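Local coordinates for galactose mutarotase-like protein (Clostridium acetobutylicum, PDB 3OS7) that probably binds carbohydrate and interconverts the alpha and beta anomers of an aldose sugar, at residues K61-D64 against F65-P69; I99-A102 against K103-N106; G110-N114 against S115-V119; W289-M292 against G293-Y297; T323-P326 against N327-W330. All blocks are in the same frame, centred on the assembly; numbering follows the deposited sequence.

Contact 1: residues K61-D64 against F65-P69; sequences KFED and FKNRP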
# COMPACT_ATOMS: atom_id res chain seq x y z
N LYS A 61 -19.95 9.48 -0.42
CA LYS A 61 -20.30 9.64 0.99
C LYS A 61 -19.23 9.06 1.88
O LYS A 61 -18.61 8.06 1.54
CB LYS A 61 -21.64 8.95 1.30
CG LYS A 61 -22.83 9.56 0.57
CD LYS A 61 -24.16 9.13 1.17
CE LYS A 61 -24.40 7.65 1.09
NZ LYS A 61 -25.84 7.29 1.36
N PHE A 62 -19.06 9.65 3.06
CA PHE A 62 -18.10 9.17 4.03
C PHE A 62 -18.25 7.67 4.27
O PHE A 62 -17.27 6.94 4.28
CB PHE A 62 -18.22 9.90 5.37
CG PHE A 62 -17.28 9.38 6.41
CD1 PHE A 62 -15.95 9.77 6.41
CD2 PHE A 62 -17.70 8.45 7.36
CE1 PHE A 62 -15.07 9.28 7.35
CE2 PHE A 62 -16.82 7.96 8.32
CZ PHE A 62 -15.50 8.38 8.31
N GLU A 63 -19.48 7.23 4.48
CA GLU A 63 -19.73 5.86 4.85
C GLU A 63 -19.31 4.87 3.75
O GLU A 63 -18.81 3.79 4.07
CB GLU A 63 -21.21 5.67 5.16
CG GLU A 63 -21.48 4.49 6.06
CD GLU A 63 -20.85 4.64 7.44
OE1 GLU A 63 -20.52 5.78 7.86
OE2 GLU A 63 -20.70 3.60 8.12
N ASP A 64 -19.49 5.25 2.49
CA ASP A 64 -19.09 4.44 1.34
C ASP A 64 -17.57 4.40 1.19
O ASP A 64 -17.03 3.38 0.78
CB ASP A 64 -19.72 4.95 0.05
CG ASP A 64 -21.25 4.81 0.04
OD1 ASP A 64 -21.76 3.86 0.66
OD2 ASP A 64 -21.93 5.67 -0.56
N PHE A 65 -16.90 5.48 1.58
CA PHE A 65 -15.44 5.48 1.68
C PHE A 65 -14.98 4.55 2.81
O PHE A 65 -14.18 3.63 2.58
CB PHE A 65 -14.91 6.90 1.89
CG PHE A 65 -13.41 6.96 2.08
CD1 PHE A 65 -12.54 6.35 1.16
CD2 PHE A 65 -12.87 7.60 3.17
CE1 PHE A 65 -11.16 6.41 1.34
CE2 PHE A 65 -11.48 7.64 3.36
CZ PHE A 65 -10.63 7.05 2.45
N LYS A 66 -15.53 4.72 4.00
CA LYS A 66 -15.11 3.94 5.17
C LYS A 66 -15.33 2.44 4.97
O LYS A 66 -14.55 1.63 5.47
CB LYS A 66 -15.82 4.41 6.43
CG LYS A 66 -15.56 3.54 7.67
CD LYS A 66 -16.17 4.14 8.94
CE LYS A 66 -17.68 3.91 9.03
NZ LYS A 66 -18.30 4.54 10.26
N ASN A 67 -16.38 2.09 4.24
CA ASN A 67 -16.69 0.69 3.98
C ASN A 67 -15.82 0.03 2.91
O ASN A 67 -15.69 -1.20 2.91
CB ASN A 67 -18.15 0.55 3.59
CG ASN A 67 -19.06 0.63 4.78
OD1 ASN A 67 -18.65 0.34 5.92
ND2 ASN A 67 -20.30 1.01 4.53
N ARG A 68 -15.20 0.83 2.05
CA ARG A 68 -14.29 0.30 1.00
C ARG A 68 -13.17 1.30 0.71
O ARG A 68 -13.07 1.89 -0.36
CB ARG A 68 -15.08 -0.01 -0.26
CG ARG A 68 -14.36 -0.97 -1.18
CD ARG A 68 -14.94 -0.90 -2.56
NE ARG A 68 -14.33 -1.89 -3.45
CZ ARG A 68 -14.56 -1.94 -4.75
NH1 ARG A 68 -15.35 -1.05 -5.31
NH2 ARG A 68 -13.95 -2.84 -5.49
N PRO A 69 -12.28 1.49 1.68
CA PRO A 69 -11.23 2.50 1.49
C PRO A 69 -10.07 1.98 0.65
O PRO A 69 -9.23 2.78 0.15
CB PRO A 69 -10.79 2.80 2.93
CG PRO A 69 -10.98 1.52 3.62
CD PRO A 69 -12.26 0.96 3.05
O HOH W 1 -15.13 3.43 -1.29
O HOH W 2 -20.83 1.35 1.77

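Contact 2: residues I99-A102 against K103-N106; sequences INEA and KNNN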
# COMPACT_ATOMS: atom_id res chain seq x y z
N ILE A 99 -14.77 -14.85 8.57
CA ILE A 99 -14.60 -14.76 7.12
C ILE A 99 -15.16 -13.43 6.59
O ILE A 99 -16.35 -13.14 6.76
CB ILE A 99 -15.32 -15.97 6.43
CG1 ILE A 99 -14.68 -17.28 6.85
CG2 ILE A 99 -15.38 -15.83 4.89
CD1 ILE A 99 -13.14 -17.34 6.51
N ASN A 100 -14.31 -12.63 5.94
CA ASN A 100 -14.74 -11.36 5.31
C ASN A 100 -14.57 -11.36 3.78
O ASN A 100 -14.70 -10.31 3.16
CB ASN A 100 -14.05 -10.14 5.95
CG ASN A 100 -12.57 -10.08 5.67
OD1 ASN A 100 -12.00 -11.07 5.20
ND2 ASN A 100 -11.92 -8.93 5.96
N GLU A 101 -14.26 -12.52 3.21
CA GLU A 101 -14.30 -12.75 1.76
C GLU A 101 -15.12 -14.01 1.56
O GLU A 101 -14.62 -15.10 1.65
CB GLU A 101 -12.88 -12.86 1.14
CG GLU A 101 -12.93 -12.73 -0.39
CD GLU A 101 -11.76 -13.34 -1.17
OE1 GLU A 101 -10.90 -14.03 -0.60
OE2 GLU A 101 -11.70 -13.10 -2.39
N ALA A 102 -16.40 -13.85 1.27
CA ALA A 102 -17.34 -14.94 1.39
C ALA A 102 -17.16 -16.00 0.31
O ALA A 102 -17.09 -17.21 0.60
CB ALA A 102 -18.78 -14.39 1.39
N LYS A 103 -17.03 -15.53 -0.93
CA LYS A 103 -17.03 -16.38 -2.12
C LYS A 103 -15.84 -17.36 -2.07
O LYS A 103 -16.01 -18.55 -2.31
CB LYS A 103 -17.01 -15.50 -3.39
CG LYS A 103 -16.57 -16.17 -4.71
CD LYS A 103 -16.58 -15.12 -5.86
CE LYS A 103 -15.48 -15.35 -6.90
NZ LYS A 103 -15.67 -16.57 -7.73
N ASN A 104 -14.68 -16.88 -1.66
CA ASN A 104 -13.49 -17.73 -1.59
C ASN A 104 -13.14 -18.26 -0.16
O ASN A 104 -12.11 -18.93 0.03
CB ASN A 104 -12.30 -16.98 -2.19
CG ASN A 104 -12.45 -16.74 -3.68
OD1 ASN A 104 -12.91 -17.60 -4.41
ND2 ASN A 104 -12.04 -15.56 -4.13
N ASN A 105 -14.02 -17.98 0.80
CA ASN A 105 -13.88 -18.35 2.22
C ASN A 105 -12.51 -18.01 2.81
O ASN A 105 -11.78 -18.88 3.26
CB ASN A 105 -14.21 -19.84 2.42
CG ASN A 105 -14.63 -20.15 3.83
OD1 ASN A 105 -15.63 -19.61 4.33
ND2 ASN A 105 -13.86 -21.01 4.50
N ASN A 106 -12.17 -16.72 2.78
CA ASN A 106 -10.90 -16.24 3.31
C ASN A 106 -11.11 -15.08 4.26
O ASN A 106 -12.18 -14.44 4.25
CB ASN A 106 -10.02 -15.79 2.15
CG ASN A 106 -9.60 -16.92 1.25
OD1 ASN A 106 -9.27 -18.04 1.70
ND2 ASN A 106 -9.59 -16.64 -0.05
O HOH W 3 -17.70 -18.25 3.04

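Contact 3: residues G110-N114 against S115-V119; sequences GFIKN and SKWTV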
# COMPACT_ATOMS: atom_id res chain seq x y z
N GLY A 110 -7.35 -7.21 6.50
CA GLY A 110 -7.36 -6.64 7.84
C GLY A 110 -8.35 -5.50 8.07
O GLY A 110 -9.10 -5.11 7.18
N PHE A 111 -8.35 -4.96 9.28
CA PHE A 111 -9.33 -3.93 9.68
C PHE A 111 -8.69 -2.56 9.91
O PHE A 111 -9.41 -1.57 10.05
CB PHE A 111 -10.08 -4.35 10.96
CG PHE A 111 -9.17 -4.67 12.09
CD1 PHE A 111 -8.69 -3.66 12.92
CD2 PHE A 111 -8.75 -5.97 12.32
CE1 PHE A 111 -7.80 -3.95 13.95
CE2 PHE A 111 -7.85 -6.26 13.32
CZ PHE A 111 -7.38 -5.25 14.15
N ILE A 112 -7.36 -2.48 9.97
CA ILE A 112 -6.76 -1.21 10.35
C ILE A 112 -6.99 -0.15 9.27
O ILE A 112 -7.07 1.01 9.56
CB ILE A 112 -5.24 -1.30 10.77
CG1 ILE A 112 -4.36 -1.76 9.63
CG2 ILE A 112 -5.07 -2.21 12.02
CD1 ILE A 112 -2.86 -1.79 10.04
N LYS A 113 -7.18 -0.58 8.03
CA LYS A 113 -7.51 0.34 6.93
C LYS A 113 -8.89 0.99 7.10
O LYS A 113 -9.16 2.01 6.49
CB LYS A 113 -7.51 -0.38 5.57
CG LYS A 113 -8.54 -1.49 5.41
CD LYS A 113 -8.34 -2.27 4.08
CE LYS A 113 -9.54 -3.05 3.73
NZ LYS A 113 -10.09 -3.83 4.85
N ASN A 114 -9.77 0.34 7.86
CA ASN A 114 -11.14 0.86 8.09
C ASN A 114 -11.28 1.60 9.41
O ASN A 114 -12.34 2.15 9.71
CB ASN A 114 -12.15 -0.30 8.12
CG ASN A 114 -12.07 -1.21 6.89
OD1 ASN A 114 -11.41 -2.23 6.93
ND2 ASN A 114 -12.77 -0.84 5.81
N SER A 115 -10.23 1.61 10.21
CA SER A 115 -10.31 2.01 11.63
C SER A 115 -9.84 3.43 11.86
O SER A 115 -9.21 4.03 11.01
CB SER A 115 -9.49 1.03 12.46
OG SER A 115 -10.11 -0.23 12.42
N LYS A 116 -10.17 3.98 13.03
CA LYS A 116 -9.76 5.35 13.36
C LYS A 116 -8.34 5.37 13.88
O LYS A 116 -8.01 4.63 14.79
CB LYS A 116 -10.66 5.96 14.43
CG LYS A 116 -12.10 6.08 14.02
CD LYS A 116 -12.86 7.01 14.99
CE LYS A 116 -14.36 6.80 14.85
NZ LYS A 116 -15.13 7.84 15.60
N TRP A 117 -7.51 6.21 13.28
CA TRP A 117 -6.18 6.46 13.73
C TRP A 117 -6.16 7.83 14.37
O TRP A 117 -7.06 8.64 14.12
CB TRP A 117 -5.21 6.42 12.56
CG TRP A 117 -5.01 5.06 11.93
CD1 TRP A 117 -6.00 4.23 11.43
CD2 TRP A 117 -3.77 4.42 11.61
NE1 TRP A 117 -5.44 3.11 10.89
CE2 TRP A 117 -4.07 3.20 10.98
CE3 TRP A 117 -2.43 4.74 11.85
CZ2 TRP A 117 -3.08 2.30 10.56
CZ3 TRP A 117 -1.46 3.86 11.44
CH2 TRP A 117 -1.79 2.65 10.81
N THR A 118 -5.15 8.10 15.19
CA THR A 118 -5.03 9.39 15.85
C THR A 118 -3.77 10.09 15.37
O THR A 118 -2.80 9.44 14.99
CB THR A 118 -5.04 9.25 17.34
OG1 THR A 118 -3.98 8.41 17.75
CG2 THR A 118 -6.38 8.62 17.78
N VAL A 119 -3.82 11.41 15.33
CA VAL A 119 -2.69 12.21 14.87
C VAL A 119 -1.65 12.21 15.98
O VAL A 119 -1.95 12.53 17.13
CB VAL A 119 -3.11 13.63 14.48
CG1 VAL A 119 -1.90 14.48 14.14
CG2 VAL A 119 -4.06 13.61 13.31

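Contact 4: residues W289-M292 against G293-Y297; sequences WNDM and GDKKY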
# COMPACT_ATOMS: atom_id res chain seq x y z
N TRP A 289 -3.38 -5.16 -9.51
CA TRP A 289 -4.79 -5.41 -9.77
C TRP A 289 -5.38 -4.12 -10.32
O TRP A 289 -5.30 -3.09 -9.65
CB TRP A 289 -5.49 -5.81 -8.48
CG TRP A 289 -6.99 -5.88 -8.58
CD1 TRP A 289 -7.73 -6.86 -9.18
CD2 TRP A 289 -7.94 -4.95 -8.03
NE1 TRP A 289 -9.08 -6.59 -9.04
CE2 TRP A 289 -9.23 -5.42 -8.33
CE3 TRP A 289 -7.82 -3.73 -7.32
CZ2 TRP A 289 -10.39 -4.74 -7.95
CZ3 TRP A 289 -8.97 -3.06 -6.94
CH2 TRP A 289 -10.24 -3.56 -7.27
N ASN A 290 -5.93 -4.16 -11.52
CA ASN A 290 -6.42 -2.93 -12.15
C ASN A 290 -7.96 -2.81 -12.22
O ASN A 290 -8.44 -1.99 -12.97
CB ASN A 290 -5.83 -2.75 -13.54
CG ASN A 290 -6.30 -3.82 -14.52
OD1 ASN A 290 -7.02 -4.75 -14.14
ND2 ASN A 290 -5.89 -3.69 -15.80
N ASP A 291 -8.68 -3.63 -11.45
CA ASP A 291 -10.14 -3.57 -11.37
C ASP A 291 -10.77 -3.57 -12.77
O ASP A 291 -11.56 -2.70 -13.09
CB ASP A 291 -10.56 -2.32 -10.58
CG ASP A 291 -12.01 -2.40 -10.06
OD1 ASP A 291 -12.72 -3.39 -10.36
OD2 ASP A 291 -12.44 -1.46 -9.34
N MSE A 292 -10.36 -4.54 -13.60
CA MSE A 292 -10.78 -4.73 -14.99
C MSE A 292 -10.12 -3.79 -16.01
O MSE A 292 -10.21 -4.05 -17.20
CB MSE A 292 -12.31 -4.67 -15.15
CG MSE A 292 -13.10 -5.58 -14.24
SE MSE A 292 -12.51 -7.44 -14.28
CE MSE A 292 -13.29 -7.99 -16.00
N GLY A 293 -9.42 -2.75 -15.54
CA GLY A 293 -8.69 -1.82 -16.39
C GLY A 293 -9.52 -0.73 -17.06
O GLY A 293 -9.04 -0.01 -17.93
N ASP A 294 -10.77 -0.60 -16.64
CA ASP A 294 -11.68 0.35 -17.31
C ASP A 294 -12.15 1.46 -16.38
O ASP A 294 -13.10 2.17 -16.70
CB ASP A 294 -12.87 -0.42 -17.91
CG ASP A 294 -13.70 -1.12 -16.86
OD1 ASP A 294 -13.26 -1.23 -15.68
OD2 ASP A 294 -14.80 -1.58 -17.22
N LYS A 295 -11.46 1.65 -15.26
CA LYS A 295 -11.86 2.66 -14.26
C LYS A 295 -10.83 3.77 -14.00
O LYS A 295 -10.96 4.51 -13.03
CB LYS A 295 -12.29 1.95 -12.98
CG LYS A 295 -13.43 0.94 -13.22
CD LYS A 295 -13.82 0.21 -11.93
CE LYS A 295 -14.79 -0.93 -12.17
NZ LYS A 295 -14.29 -1.97 -13.15
N LYS A 296 -9.84 3.90 -14.88
CA LYS A 296 -8.87 5.00 -14.84
C LYS A 296 -7.99 4.95 -13.57
O LYS A 296 -7.53 6.00 -13.09
CB LYS A 296 -9.53 6.39 -14.93
CG LYS A 296 -10.62 6.55 -16.02
CD LYS A 296 -10.05 6.50 -17.37
CE LYS A 296 -11.15 6.62 -18.47
NZ LYS A 296 -10.73 5.98 -19.76
N TYR A 297 -7.80 3.75 -13.03
CA TYR A 297 -6.86 3.54 -11.93
C TYR A 297 -6.32 2.13 -11.93
O TYR A 297 -6.85 1.23 -12.61
CB TYR A 297 -7.52 3.88 -10.58
CG TYR A 297 -8.35 2.80 -9.93
CD1 TYR A 297 -9.65 2.51 -10.37
CD2 TYR A 297 -7.89 2.13 -8.81
CE1 TYR A 297 -10.41 1.53 -9.74
CE2 TYR A 297 -8.64 1.19 -8.17
CZ TYR A 297 -9.89 0.86 -8.63
OH TYR A 297 -10.61 -0.09 -7.95
O HOH W 4 -9.35 0.48 -13.74

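Contact 5: residues T323-P326 against N327-W330; sequences TLKP and NESW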
# COMPACT_ATOMS: atom_id res chain seq x y z
N THR A 323 7.64 -12.99 12.40
CA THR A 323 6.97 -12.75 13.66
C THR A 323 7.78 -11.69 14.40
O THR A 323 8.97 -11.49 14.12
CB THR A 323 6.88 -14.01 14.48
OG1 THR A 323 8.19 -14.45 14.81
CG2 THR A 323 6.17 -15.11 13.69
N LEU A 324 7.11 -10.99 15.30
CA LEU A 324 7.77 -10.05 16.19
C LEU A 324 7.77 -10.59 17.62
O LEU A 324 6.75 -11.01 18.15
CB LEU A 324 7.07 -8.70 16.15
CG LEU A 324 7.16 -7.88 14.88
CD1 LEU A 324 6.36 -6.59 15.06
CD2 LEU A 324 8.62 -7.60 14.59
N LYS A 325 8.95 -10.59 18.23
CA LYS A 325 9.07 -10.91 19.64
C LYS A 325 8.49 -9.72 20.45
O LYS A 325 8.24 -8.63 19.90
CB LYS A 325 10.55 -11.23 19.96
CG LYS A 325 11.08 -12.50 19.29
CD LYS A 325 12.53 -12.78 19.74
CE LYS A 325 13.08 -14.11 19.20
NZ LYS A 325 13.36 -14.06 17.73
N PRO A 326 8.24 -9.93 21.75
CA PRO A 326 7.72 -8.85 22.59
C PRO A 326 8.58 -7.61 22.54
O PRO A 326 9.81 -7.70 22.70
CB PRO A 326 7.65 -9.51 23.99
CG PRO A 326 7.41 -10.95 23.67
CD PRO A 326 8.28 -11.21 22.47
N ASN A 327 7.92 -6.48 22.23
CA ASN A 327 8.52 -5.16 22.09
C ASN A 327 9.44 -4.99 20.90
O ASN A 327 10.10 -3.96 20.78
CB ASN A 327 9.24 -4.69 23.37
CG ASN A 327 9.24 -3.16 23.50
OD1 ASN A 327 8.20 -2.54 23.37
ND2 ASN A 327 10.42 -2.56 23.75
N GLU A 328 9.48 -6.00 20.03
CA GLU A 328 10.20 -5.88 18.76
C GLU A 328 9.35 -5.12 17.76
O GLU A 328 8.11 -5.18 17.79
CB GLU A 328 10.53 -7.25 18.20
CG GLU A 328 11.55 -7.21 17.08
CD GLU A 328 11.85 -8.58 16.49
OE1 GLU A 328 11.21 -9.59 16.85
OE2 GLU A 328 12.76 -8.63 15.63
N SER A 329 10.03 -4.41 16.85
CA SER A 329 9.33 -3.70 15.80
C SER A 329 9.77 -4.10 14.40
O SER A 329 10.84 -4.69 14.21
CB SER A 329 9.50 -2.17 15.98
OG SER A 329 10.81 -1.75 15.65
N TRP A 330 8.91 -3.78 13.44
CA TRP A 330 9.19 -3.90 12.00
C TRP A 330 8.97 -2.51 11.41
O TRP A 330 8.06 -1.78 11.85
CB TRP A 330 8.20 -4.90 11.35
CG TRP A 330 8.27 -4.89 9.80
CD1 TRP A 330 9.02 -5.72 9.00
CD2 TRP A 330 7.57 -4.02 8.91
NE1 TRP A 330 8.82 -5.41 7.69
CE2 TRP A 330 7.93 -4.36 7.60
CE3 TRP A 330 6.63 -3.00 9.10
CZ2 TRP A 330 7.43 -3.69 6.49
CZ3 TRP A 330 6.14 -2.34 8.00
CH2 TRP A 330 6.55 -2.68 6.72
O HOH W 5 11.32 -9.98 13.20
O HOH W 6 11.88 -11.91 15.80

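Contact 1: residues K61-D64 against F65-P69
The ring of Phe62 lies against the aliphatic part of Lys66, with CE2 of Phe62 3.9 Å from CD of Lys66, one turn further along the short helix 62-67. Lys61 is the N-cap residue, and its O accepts from Phe65 N at 3.1 Å to open the i to i+4 ladder. Phe62 O and Glu63 O continue it to Lys66 N and Asn67 N. The last rung, Arg68 N to Asp64 O, is weak at 3.4 Å; as the helix ends Arg68 N also bonds to Phe65 O, an i to i+3 bond of 3.0 Å. Glu63 and Lys66 run side by side on the outer surface. The Lys66 chain leaves with CG anti to the backbone N (chi1 173°) and bends at chi3, which carries NZ to a long salt bridge, 3.4 Å from Glu63 OE2. On the side facing the protein Phe65 is buried and its ring meets that of Trp15; the Phe62 ring stacks on that of His18, and both phenylalanines touch Val36. Arg68 NH2 binds a tartaric acid molecule, probably from the crystallisation liquor. A water donates to Asp64 OD1 and accepts from Asn67 ND2 at 2.8 Å.

Contact 2: residues I99-A102 against K103-N106
Asn106 O takes two backbone N-H groups of the loop just before it, from Glu101 N at 3.0 Å and, weakly, from Asn100 N at 3.3 Å. The return bond runs from Asn106 N to Glu101 O, making Glu101 and Asn106 an antiparallel hydrogen-bonded pair. The carboxylate of Glu101 is shared between two amides. A chi1 near trans (-166°) sends its extended chain away from the backbone N and alongside Asn106, pointing the same way; Asn106 ND2 reaches Glu101 OE1 at 3.0 Å nearly along its C-O bond. Asn104 approaches differently: its amide stands 80° from the carboxylate plane, and its ND2 meets Glu101 OE2 from above that plane. Arg82 adds a salt bridge to the same OE2, so charge and amide bonds together should hold the carboxylate in place. Ile99 crosses Asn105 at about a right angle, CG1 of Ile99 lying 3.6 Å from OD1 of Asn105. A water donates to this OD1 and to Ala102 O, while Asn105 ND2 is bound by Asp85. The loop joins strands 93-96 and 106-108, reversing through a type I turn from Ala102 to Asn105. Asn105 and Asn106 both face Glu101, which makes this a type I turn with a G1 beta bulge, and Asn100 and Glu101, both facing Asn106, form a classic bulge through one weak bond.

Contact 3: residues G110-N114 against S115-V119
The chain between strand 106-108 and strand 118-125 makes a tight turn here, with near-helical backbone at residues 112-114, before it runs into the second strand. Two carbonyl oxygens organise the turn, and each is gripped from opposite faces of its plane. Phe111 O accepts from Asn114 N and from the hydroxyl of Ser115, whose OG lies 2.8 Å away and well above the carbonyl plane. A chi1 of -67° turns the Ser115 hydroxyl back over the turn and brings OG to the edge of the Phe111 ring, 3.7 Å from CD1. Ile112 O receives Ser115 N at 3.3 Å on one face and the indole of Trp117 on the other. That indole bond is nearly straight: NE1 of Trp117 stands 3.0 Å from Ile112 O at an N-H...O angle of 172°, with the oxygen in the ring plane. CZ2 of Trp117 lies 4.1 Å from CD1 of Ile112, the two side chains crossing at a slant, and the rings of Phe135 and Phe153 continue this apolar packing. Within the turn Lys113 NZ binds both Gly110 O and Asn114 OD1. The buried indole thus has its single N-H satisfied by a backbone carbonyl of the turn, a bond that should help fix the rotation of the ring while its six-membered part packs on apolar side chains.

Contact 4: residues W289-M292 against G293-Y297
Asp291 and Tyr297 form the tight side of the loop that links antiparallel strands 285-289 and 297-303. The phenol OH of Tyr297 donates to Asp291 OD2 at 2.7 Å, coming from the anti side of the carboxylate and 24° out of its plane, which stands 88° from the ring. OH also lies 3.5 Å from Trp289 CZ3, where the two aromatic side chains cross at an angle. One face of the Trp289 indole is covered by the backbone of its own segment, Asp291 N sitting 3.6 Å above the ring plane and over its centre. The side-chain amide of Asn290 is engaged outside the loop, by Val240 O, His243 O and Ile245 N, whereas the backbone O of Asn290 accepts from Gly293 N at 2.9 Å. Gly293, with positive phi, lies with CA 3.4 Å from Asn290 ND2.

The outer side is more exposed and polar, held by the salt-bridge network of Asp291, Asp294 and Lys295. Lys295 crosses the Asp291 carboxylate at about a right angle, CD being 3.4 Å from OD2 of Asp291, and a bend at chi4 (57°) folds NZ back over the turn. There NZ donates to Asp291 O at 2.8 Å and to Asp294 OD1 on its syn lone pair, while the salt bridge to Asp291 OD1 is long. Met292, present as selenomethionine, is exposed on this side. A water inside the loop bridges its two limbs: it donates to Asn290 O and Tyr297 O and accepts from Lys295 N at 2.9 Å.

Contact 5: residues T323-P326 against N327-W330
Glu328 reaches back across the turn toward the end of strand 322-324, its side chain crossing that of Lys325 at a slant. Chi1 (-166°) and chi2 are both near trans, and this stretched chain places the carboxylate beside the backbone of Lys325. OE1 of Glu328 accepts from Lys325 N at 2.8 Å with its anti lone pair, the N-H...O angle being 169°. The backbone answers in the other direction: Glu328 N donates to Lys325 O at 2.9 Å and closes a type II turn from Lys325 to Glu328 with Pro326 and Asn327 at its corners. This turn joins strand 322-324 to strand 329-340. Leu324 packs alongside the aliphatic part of Glu328, with CD2 of Leu324 3.9 Å from Glu328 CG and 4.2 Å from Trp330 CB. Leu324 and Trp330 both continue into the packing against strand 178-189, where each touches Leu180. The Lys325 chain bends at chi4, yet NZ stays 5.0 Å from Glu328 OE1; a water accepts from Lys325 NZ and lies 2.6 Å from OE1 of Glu328. Thr323 turns away from the turn, its hydroxyl bound to Glu177. The turn is thus tied by one side-chain and one backbone bond, and the negative charge of Glu328 is probably eased by the N-H of Lys325 and by the water-linked ammonium.

How the contacts relate
Contacts 1 and 3 meet directly: Lys66 O lies 3.1 Å from Asn114 ND2, a probable hydrogen bond, and Pro69 packs on Lys113 and Asn114, so the short helix rests on the turn leading into strand 118-125. Contact 1 also grazes contact 4, where Arg68 NH2 is 4.2 Å from Trp289 CH2. The side chains of Arg68, Trp289 and Glu101 (contact 2) lie about 2, 3 and 6 Å from bound tartaric acid, which probably came from the crystallisation liquor but may mark a pocket. Contact 5 lies nearest contact 3, about 9 Å between nearest atoms, and its centre is about 36 Å from that of contact 4, on the opposite side of the chain's centre.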